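Local coordinates for solute-binding periplasmic protein of iron/siderophore ABC transporter (Yersinia pestis, PDB 6B2Y), which probably binds a chelated transition metal, such as an iron-siderophore complex, in the periplasm and delivers it to an ABC transporter for uptake, at residues Thr204-Thr207 and Asn208-Glu212; Val263-Glu266 and Lys267-Ala271; Lys313-Asn316 and Thr317-Ala320. All coordinates share one frame; numbering follows the deposited sequence.

Contact 1: residues Thr204-Thr207 and Asn208-Glu212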
loop_
_atom_site.group_PDB
_atom_site.type_symbol
_atom_site.label_atom_id
_atom_site.label_comp_id
_atom_site.label_asym_id
_atom_site.label_seq_id
_atom_site.Cartn_x
_atom_site.Cartn_y
_atom_site.Cartn_z
ATOM N N THR A 204 -7.803 -17.492 1.936
ATOM C CA THR A 204 -7.003 -18.607 2.431
ATOM C C THR A 204 -7.836 -19.850 2.692
ATOM O O THR A 204 -7.277 -20.955 2.665
ATOM C CB THR A 204 -6.230 -18.227 3.706
ATOM O OG1 THR A 204 -7.138 -17.897 4.765
ATOM C CG2 THR A 204 -5.286 -17.062 3.408
ATOM N N ASP A 205 -9.139 -19.701 2.955
ATOM C CA ASP A 205 -10.017 -20.871 3.038
ATOM C C ASP A 205 -9.797 -21.785 1.837
ATOM O O ASP A 205 -9.808 -23.017 1.968
ATOM C CB ASP A 205 -11.491 -20.441 3.099
ATOM C CG ASP A 205 -11.966 -20.026 4.508
ATOM O OD1 ASP A 205 -11.196 -20.052 5.492
ATOM O OD2 ASP A 205 -13.158 -19.664 4.618
ATOM N N ILE A 206 -9.583 -21.191 0.663
ATOM C CA ILE A 206 -9.332 -21.931 -0.572
ATOM C C ILE A 206 -7.842 -22.171 -0.796
ATOM O O ILE A 206 -7.423 -23.291 -1.109
ATOM C CB ILE A 206 -9.960 -21.182 -1.775
ATOM C CG1 ILE A 206 -11.484 -21.259 -1.716
ATOM C CG2 ILE A 206 -9.434 -21.750 -3.084
ATOM C CD1 ILE A 206 -12.196 -20.381 -2.732
ATOM N N THR A 207 -7.000 -21.137 -0.680
ATOM C CA THR A 207 -5.605 -21.312 -1.080
ATOM C C THR A 207 -4.767 -22.105 -0.076
ATOM O O THR A 207 -3.690 -22.588 -0.451
ATOM C CB THR A 207 -4.931 -19.959 -1.336
ATOM O OG1 THR A 207 -4.994 -19.174 -0.142
ATOM C CG2 THR A 207 -5.631 -19.197 -2.494
ATOM N N ASN A 208 -5.217 -22.255 1.177
ATOM C CA ASN A 208 -4.479 -23.102 2.120
ATOM C C ASN A 208 -4.364 -24.540 1.616
ATOM O O ASN A 208 -3.354 -25.211 1.877
ATOM C CB ASN A 208 -5.151 -23.100 3.498
ATOM C CG ASN A 208 -4.849 -21.843 4.316
ATOM O OD1 ASN A 208 -3.903 -21.114 4.035
ATOM N ND2 ASN A 208 -5.665 -21.596 5.343
ATOM N N LYS A 209 -5.378 -25.029 0.892
ATOM C CA LYS A 209 -5.446 -26.435 0.487
ATOM C C LYS A 209 -4.755 -26.739 -0.833
ATOM O O LYS A 209 -4.629 -27.912 -1.193
ATOM C CB LYS A 209 -6.907 -26.885 0.389
ATOM C CG LYS A 209 -7.776 -26.447 1.550
ATOM C CD LYS A 209 -7.558 -27.327 2.765
ATOM C CE LYS A 209 -8.302 -26.777 3.981
ATOM N NZ LYS A 209 -9.765 -27.072 3.969
ATOM N N ILE A 210 -4.309 -25.728 -1.570
ATOM C CA ILE A 210 -3.762 -25.959 -2.910
ATOM C C ILE A 210 -2.340 -26.497 -2.802
ATOM O O ILE A 210 -1.478 -25.847 -2.193
ATOM C CB ILE A 210 -3.800 -24.683 -3.756
ATOM C CG1 ILE A 210 -5.248 -24.257 -4.004
ATOM C CG2 ILE A 210 -3.047 -24.891 -5.051
ATOM C CD1 ILE A 210 -5.380 -22.908 -4.646
ATOM N N PRO A 211 -2.044 -27.659 -3.392
ATOM C CA PRO A 211 -0.679 -28.188 -3.332
ATOM C C PRO A 211 0.305 -27.281 -4.049
ATOM O O PRO A 211 -0.035 -26.603 -5.018
ATOM C CB PRO A 211 -0.789 -29.547 -4.036
ATOM C CG PRO A 211 -2.242 -29.855 -4.069
ATOM C CD PRO A 211 -2.949 -28.548 -4.131
ATOM N N GLU A 212 1.547 -27.304 -3.568
ATOM C CA GLU A 212 2.577 -26.408 -4.080
ATOM C C GLU A 212 2.788 -26.589 -5.582
ATOM O O GLU A 212 2.944 -25.606 -6.317
ATOM C CB GLU A 212 3.878 -26.640 -3.309
ATOM C CG GLU A 212 4.760 -25.416 -3.163
ATOM C CD GLU A 212 4.030 -24.224 -2.550
ATOM O OE1 GLU A 212 4.207 -23.106 -3.073
ATOM O OE2 GLU A 212 3.283 -24.404 -1.561
HETATM O O HOH W 1 -10.331 -24.204 4.427
HETATM O O HOH W 2 -2.810 -19.551 1.884
#
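Asn208 N donates to Thr204 O at 2.9 Å with an N-H...O angle of 157°, the full helical bond of this stretch. Two weaker backbone bonds follow with a three-residue spacing: Lys209 N to Ile206 O at 3.3 Å and Ile210 N to Thr207 O at 3.4 Å. The step from four-residue to three-residue spacing marks the C-terminal end of the long helix 186-207, which unwinds here into the loop leading to strand 217-221.

Water-mediated links tie side chains back to this last turn. One water donates to Asp205 O and accepts from Lys209 NZ; bends at chi2 (-79°) and chi4 fold the lysine chain back toward it. A second donates to both Thr207 OG1 and Asn208 OD1; the threonine hydroxyl shares its one proton between Gln245 O, the stronger partner, and Val203 O. The Asn208 amide runs beside Thr204 in the same direction, with OD1 3.7 Å from Thr204 CB.

Apolar contact is sparse. Ile210 CD1 reaches Thr207 CA at 3.9 Å and stays 4.5 Å from Ile206 CG2. Ile206 also touches Gln354 and Phe355, and Ile210 touches Lys215 and Tyr351.

Contact 2: residues Val263-Glu266 and Lys267-Ala271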
loop_
_atom_site.group_PDB
_atom_site.type_symbol
_atom_site.label_atom_id
_atom_site.label_comp_id
_atom_site.label_asym_id
_atom_site.label_seq_id
_atom_site.Cartn_x
_atom_site.Cartn_y
_atom_site.Cartn_z
ATOM N N VAL A 263 15.529 -7.444 -9.836
ATOM C CA VAL A 263 15.927 -8.671 -10.513
ATOM C C VAL A 263 16.121 -8.331 -11.982
ATOM O O VAL A 263 15.281 -7.647 -12.572
ATOM C CB VAL A 263 14.868 -9.780 -10.335
ATOM C CG1 VAL A 263 15.164 -10.980 -11.236
ATOM C CG2 VAL A 263 14.774 -10.196 -8.863
ATOM N N ASN A 264 17.216 -8.780 -12.578
ATOM C CA ASN A 264 17.483 -8.340 -13.943
ATOM C C ASN A 264 16.510 -8.985 -14.915
ATOM O O ASN A 264 15.993 -10.089 -14.685
ATOM C CB ASN A 264 18.916 -8.638 -14.347
ATOM C CG ASN A 264 19.786 -7.379 -14.361
ATOM O OD1 ASN A 264 19.722 -6.579 -15.297
ATOM N ND2 ASN A 264 20.600 -7.202 -13.320
ATOM N N LEU A 265 16.264 -8.286 -16.028
ATOM C CA LEU A 265 15.239 -8.707 -16.980
ATOM C C LEU A 265 15.521 -10.099 -17.530
ATOM O O LEU A 265 14.586 -10.864 -17.786
ATOM C CB LEU A 265 15.116 -7.692 -18.118
ATOM C CG LEU A 265 14.111 -8.058 -19.210
ATOM C CD1 LEU A 265 12.730 -8.302 -18.602
ATOM C CD2 LEU A 265 14.023 -6.983 -20.291
ATOM N N GLU A 266 16.800 -10.452 -17.700
ATOM C CA GLU A 266 17.130 -11.769 -18.238
ATOM C C GLU A 266 16.644 -12.888 -17.326
ATOM O O GLU A 266 16.250 -13.955 -17.811
ATOM C CB GLU A 266 18.641 -11.878 -18.461
ATOM C CG GLU A 266 19.211 -10.873 -19.477
ATOM C CD GLU A 266 19.363 -9.464 -18.910
ATOM O OE1 GLU A 266 19.234 -8.497 -19.697
ATOM O OE2 GLU A 266 19.605 -9.324 -17.686
ATOM N N LYS A 267 16.649 -12.662 -16.010
ATOM C CA LYS A 267 16.194 -13.696 -15.088
ATOM C C LYS A 267 14.679 -13.851 -15.135
ATOM O O LYS A 267 14.166 -14.973 -15.085
ATOM C CB LYS A 267 16.661 -13.378 -13.669
ATOM C CG LYS A 267 18.140 -13.618 -13.441
ATOM C CD LYS A 267 18.725 -12.568 -12.528
ATOM C CE LYS A 267 20.080 -13.008 -11.995
ATOM N NZ LYS A 267 20.094 -14.467 -11.726
ATOM N N VAL A 268 13.948 -12.735 -15.230
ATOM C CA VAL A 268 12.498 -12.810 -15.393
ATOM C C VAL A 268 12.149 -13.651 -16.614
ATOM O O VAL A 268 11.324 -14.569 -16.540
ATOM C CB VAL A 268 11.891 -11.399 -15.494
ATOM C CG1 VAL A 268 10.374 -11.475 -15.520
ATOM C CG2 VAL A 268 12.374 -10.540 -14.341
ATOM N N LEU A 269 12.788 -13.360 -17.754
ATOM C CA LEU A 269 12.505 -14.112 -18.972
ATOM C C LEU A 269 12.872 -15.580 -18.810
ATOM O O LEU A 269 12.098 -16.466 -19.194
ATOM C CB LEU A 269 13.257 -13.503 -20.155
ATOM C CG LEU A 269 13.027 -12.010 -20.408
ATOM C CD1 LEU A 269 13.801 -11.559 -21.632
ATOM C CD2 LEU A 269 11.553 -11.712 -20.560
ATOM N N ALA A 270 14.048 -15.858 -18.241
ATOM C CA ALA A 270 14.459 -17.246 -18.022
ATOM C C ALA A 270 13.522 -17.973 -17.066
ATOM O O ALA A 270 13.397 -19.204 -17.130
ATOM C CB ALA A 270 15.893 -17.297 -17.489
ATOM N N ALA A 271 12.861 -17.243 -16.168
ATOM C CA ALA A 271 11.931 -17.875 -15.243
ATOM C C ALA A 271 10.613 -18.259 -15.904
ATOM O O ALA A 271 9.915 -19.144 -15.395
ATOM C CB ALA A 271 11.671 -16.951 -14.055
#
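Leu265 swings CG anti to its own nitrogen (chi1 178°), whereas Leu269 holds CG beside the nitrogen and anti to the carbonyl carbon (chi1 -55°); these different rotations bring the branched ends together, one turn apart. The two side chains slant across one another, Leu265 CD1 resting against Leu269 CG and, at 4.1 Å, Leu269 CD2. Leu269 CG also sits over the backbone, 3.3 Å from Leu265 O.

On another side of the turn, Val263 CG1 lies against the aliphatic part of Lys267, 3.7 Å from its CB, with the valine set roughly perpendicular to the lysine chain. The same methyl approaches Val268 CG2 at 4.2 Å, a looser apolar contact.

These residues make up helix 265-271 and its entry from strand 260-262; the helix leads on to strand 275-280. It belongs to the C-terminal lobe of a periplasmic-binding-protein fold, the lobe that carries the mixed sheet. Asn264 occupies the N-cap position, but its side chain supplies no capping bond; it is the Asn264 carbonyl that engages the turn. Lys267 N donates to Asn264 O at 3.0 Å, and Val268 N adds a weak bond to the same oxygen. Regular helical bonding follows: Leu269 N donates to Leu265 O at 3.1 Å and Ala270 N to Glu266 O at 2.9 Å. Before the helix, the backbone of Val263 is hydrogen-bonded to Cys231, one half of the disulfide between the adjacent cysteines Cys230 and Cys231, and the Leu265 side chain touches that same cysteine.

Contact 3: residues Lys313-Asn316 and Thr317-Ala320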
loop_
_atom_site.group_PDB
_atom_site.type_symbol
_atom_site.label_atom_id
_atom_site.label_comp_id
_atom_site.label_asym_id
_atom_site.label_seq_id
_atom_site.Cartn_x
_atom_site.Cartn_y
_atom_site.Cartn_z
ATOM N N LYS A 313 10.135 -3.720 -24.538
ATOM C CA LYS A 313 11.052 -4.758 -24.984
ATOM C C LYS A 313 11.322 -5.751 -23.861
ATOM O O LYS A 313 11.284 -5.408 -22.677
ATOM C CB LYS A 313 12.366 -4.147 -25.461
ATOM C CG LYS A 313 12.210 -3.121 -26.572
ATOM C CD LYS A 313 13.547 -2.784 -27.231
ATOM C CE LYS A 313 13.620 -3.279 -28.689
ATOM N NZ LYS A 313 13.432 -4.762 -28.851
ATOM N N GLY A 314 11.603 -6.999 -24.248
ATOM C CA GLY A 314 11.886 -8.057 -23.294
ATOM C C GLY A 314 10.624 -8.598 -22.659
ATOM O O GLY A 314 10.294 -9.778 -22.816
ATOM N N ILE A 315 9.905 -7.718 -21.954
ATOM C CA ILE A 315 8.619 -8.071 -21.359
ATOM C C ILE A 315 7.658 -8.636 -22.404
ATOM O O ILE A 315 6.913 -9.585 -22.131
ATOM C CB ILE A 315 8.025 -6.838 -20.644
ATOM C CG1 ILE A 315 8.995 -6.326 -19.572
ATOM C CG2 ILE A 315 6.633 -7.123 -20.093
ATOM C CD1 ILE A 315 9.137 -7.234 -18.356
ATOM N N ASN A 316 7.644 -8.063 -23.618
ATOM C CA ASN A 316 6.650 -8.492 -24.597
ATOM C C ASN A 316 6.966 -9.852 -25.223
ATOM O O ASN A 316 6.202 -10.306 -26.082
ATOM C CB ASN A 316 6.468 -7.427 -25.693
ATOM C CG ASN A 316 7.740 -7.153 -26.487
ATOM O OD1 ASN A 316 8.720 -7.894 -26.407
ATOM N ND2 ASN A 316 7.722 -6.070 -27.270
ATOM N N THR A 317 8.046 -10.514 -24.808
ATOM C CA THR A 317 8.327 -11.886 -25.219
ATOM C C THR A 317 7.854 -12.924 -24.200
ATOM O O THR A 317 7.947 -14.125 -24.475
ATOM C CB THR A 317 9.828 -12.072 -25.484
ATOM O OG1 THR A 317 10.543 -12.113 -24.245
ATOM C CG2 THR A 317 10.379 -10.931 -26.363
ATOM N N LEU A 318 7.344 -12.488 -23.044
ATOM C CA LEU A 318 6.843 -13.401 -22.025
ATOM C C LEU A 318 5.562 -14.072 -22.496
ATOM O O LEU A 318 4.648 -13.408 -22.991
ATOM C CB LEU A 318 6.575 -12.643 -20.719
ATOM C CG LEU A 318 7.773 -12.144 -19.902
ATOM C CD1 LEU A 318 7.342 -11.041 -18.911
ATOM C CD2 LEU A 318 8.417 -13.304 -19.151
ATOM N N SER A 319 5.488 -15.396 -22.333
ATOM C CA SER A 319 4.238 -16.091 -22.603
ATOM C C SER A 319 3.099 -15.550 -21.748
ATOM O O SER A 319 1.947 -15.525 -22.193
ATOM C CB SER A 319 4.402 -17.592 -22.380
ATOM O OG SER A 319 5.396 -18.130 -23.226
ATOM N N ALA A 320 3.390 -15.128 -20.512
ATOM C CA ALA A 320 2.337 -14.554 -19.680
ATOM C C ALA A 320 1.744 -13.307 -20.315
ATOM O O ALA A 320 0.545 -13.047 -20.174
ATOM C CB ALA A 320 2.880 -14.222 -18.284
#
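Thr317 turns its hydroxyl back onto Gly314 O, and the torsion explains how: at chi1 74° OG1 stands between the backbone nitrogen and the carbonyl carbon, on the side facing the preceding turn. The hydroxyl donates to that oxygen at 2.7 Å, in the carbonyl plane. Thr317 N donates to the same oxygen at 3.1 Å, from 57° out of the plane, and two bonds from a single residue therefore grip Gly314 O from different directions. Gly314 itself has a positive phi, a backbone shape that glycine adopts readily.

Thr317 CG2 lies 3.5 Å from Asn316 OD1, with Gly314 O nearly as close. The rotation of Asn316 brings OD1 there: at chi1 61° its CG is tucked between its own nitrogen and carbonyl carbon. Although Asn316 OD1 also comes close to Thr317 N, the angle is too poor for a hydrogen bond.

Ile315 and Leu318 run alongside each other in a common direction. Leu318 lays its side chain along the Ile315 carbonyl; CB is 3.4 Å from Ile315 O, and CD1 reaches Ile315 CG2 at 4.2 Å. Both residues are buried. Helix 265-271 is met by three side chains, Ile315 lying against Leu265, and Thr317 and Leu318 against Leu269.

The backbone repeats the three-residue spacing when Leu318, at the N-cap position of helix 319-322, donates from its N to Ile315 O at 3.1 Å. Such successive i to i+3 bonds are the signature of a short 3-10 turn, here joining helix 299-310 to helix 319-322.

In the fold
From the N terminus, contact 1 comes first, closing the tight turn at the end of helix 186-207 before the chain enters strand 217-221. Contact 2 then covers helix 265-271 and its entry, between strands 260-262 and 275-280, and contact 3 closes the turn before helix 319-322, which precedes strand 326-330. The three are in series, neither nested nor crossing. Contact 1 stands apart, its nearest atoms about 13 Å from contact 2 and about 17 Å from contact 3. Contacts 2 and 3 have centres about 10 Å apart and touch: Leu265 CD1 meets Ile315 CD1, and Leu269 CD2 meets Leu318 CD2, each at 3.8 Å, joining helix 265-271 to the 3-10 turn.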